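TRAP dicarboxylate transporter, DctP subunit (Ochrobactrum anthropi, PDB 4P47) probably serves as the periplasmic solute-binding subunit of a TRAP transporter, capturing a small solute for uptake into the cell. Local coordinates at residues Glu57-Gly60 against Gly61-Val65. Sequence-based numbering, arbitrary orientation.
Sequences EKSG and GQINV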
loop_
_atom_site.group_PDB
_atom_site.type_symbol
_atom_site.label_atom_id
_atom_site.label_comp_id
_atom_site.label_asym_id
_atom_site.label_seq_id
_atom_site.Cartn_x
_atom_site.Cartn_y
_atom_site.Cartn_z
ATOM N N GLU A 57 -21.518 12.121 12.600
ATOM C CA GLU A 57 -22.568 12.935 11.998
ATOM C C GLU A 57 -23.736 12.068 11.563
ATOM O O GLU A 57 -24.887 12.309 11.940
ATOM C CB GLU A 57 -22.013 13.736 10.816
ATOM C CG GLU A 57 -21.065 14.852 11.234
ATOM C CD GLU A 57 -20.293 15.456 10.066
ATOM O OE1 GLU A 57 -20.532 15.062 8.897
ATOM O OE2 GLU A 57 -19.412 16.307 10.314
ATOM N N LYS A 58 -23.437 11.017 10.810
ATOM C CA LYS A 58 -24.487 10.208 10.204
ATOM C C LYS A 58 -25.286 9.459 11.235
ATOM O O LYS A 58 -26.459 9.168 11.012
ATOM C CB LYS A 58 -23.862 9.199 9.239
ATOM C CG LYS A 58 -23.324 9.808 7.976
ATOM C CD LYS A 58 -22.513 8.745 7.199
ATOM C CE LYS A 58 -21.944 9.275 5.899
ATOM N NZ LYS A 58 -22.938 9.396 4.818
ATOM N N SER A 59 -24.666 9.145 12.368
ATOM C CA SER A 59 -25.329 8.412 13.438
ATOM C C SER A 59 -25.933 9.325 14.506
ATOM O O SER A 59 -26.460 8.843 15.504
ATOM C CB SER A 59 -24.361 7.440 14.145
ATOM O OG SER A 59 -23.371 8.110 14.900
ATOM N N GLY A 60 -25.813 10.640 14.319
ATOM C CA GLY A 60 -26.248 11.587 15.335
ATOM C C GLY A 60 -25.611 11.342 16.694
ATOM O O GLY A 60 -26.247 11.528 17.737
ATOM N N GLY A 61 -24.340 10.937 16.691
ATOM C CA GLY A 61 -23.588 10.726 17.918
ATOM C C GLY A 61 -23.775 9.358 18.564
ATOM O O GLY A 61 -23.153 9.098 19.585
ATOM N N GLN A 62 -24.597 8.500 17.984
ATOM C CA GLN A 62 -24.848 7.174 18.565
ATOM C C GLN A 62 -23.647 6.246 18.407
ATOM O O GLN A 62 -23.336 5.452 19.323
ATOM C CB GLN A 62 -26.066 6.540 17.926
ATOM C CG GLN A 62 -27.370 7.202 18.333
ATOM C CD GLN A 62 -27.665 7.014 19.795
ATOM O OE1 GLN A 62 -27.433 7.903 20.610
ATOM N NE2 GLN A 62 -28.169 5.839 20.139
ATOM N N ILE A 63 -22.969 6.351 17.263
ATOM C CA ILE A 63 -21.784 5.536 17.009
ATOM C C ILE A 63 -20.582 6.438 17.180
ATOM O O ILE A 63 -20.466 7.466 16.497
ATOM C CB ILE A 63 -21.796 4.900 15.597
ATOM C CG1 ILE A 63 -23.072 4.099 15.367
ATOM C CG2 ILE A 63 -20.557 4.010 15.407
ATOM C CD1 ILE A 63 -23.192 3.589 13.968
ATOM N N ASN A 64 -19.707 6.065 18.105
ATOM C CA ASN A 64 -18.488 6.809 18.367
ATOM C C ASN A 64 -17.277 6.003 17.963
ATOM O O ASN A 64 -17.098 4.887 18.434
ATOM C CB ASN A 64 -18.392 7.153 19.858
ATOM C CG ASN A 64 -17.050 7.738 20.252
ATOM O OD1 ASN A 64 -16.679 8.830 19.819
ATOM N ND2 ASN A 64 -16.324 7.023 21.104
ATOM N N VAL A 65 -16.442 6.590 17.119
ATOM C CA VAL A 65 -15.215 5.943 16.663
ATOM C C VAL A 65 -14.054 6.544 17.428
ATOM O O VAL A 65 -13.818 7.744 17.356
ATOM C CB VAL A 65 -15.026 6.145 15.161
ATOM C CG1 VAL A 65 -13.765 5.448 14.678
ATOM C CG2 VAL A 65 -16.245 5.645 14.410
HETATM O O HOH W 1 -26.559 10.738 20.274
#
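S59 OG bonds to the first residue of the following strand, and the S59 carbonyl closes the turn between. The hydroxyl accepts the amide of I63, N to OG 3.0 Å with an N-H...O angle of 162°, while the same hydroxyl donates to V55 O in the last turn of helix 43-58. With chi1 at 69°, OG sits between the backbone N and the carbonyl carbon, where it can accept from I63 N and donate to V55 O. The carbonyl of S59 takes the amide of Q62, N to O 3.1 Å; this donor stands above the carbonyl plane, 64° out of it. Beside the I63 bond, CG1 of I63 lies alongside the S59 methylene, 3.8 Å from CB. Replacing S59 with an alanine would probably leave the I63 amide without its acceptor and remove the hydroxyl's link to the V55 carbonyl. One water donates both to G60 O (2.7 Å) and to Q62 OE1 (3.0 Å), tying the bent glutamine chain back to the turn, while Q62 NE2 bonds weakly to the carbonyl of I27. G60 and G61 both have positive phi, and a side chain on G61 would clash with G60 O. The helix closes in a Schellman motif, G60 N bonding to E57 O, overlapping a type I' turn from S59 to Q62, the helix-to-strand link of a beta-alpha-beta unit whose two strands, 30-35 and 63-68, pair in parallel.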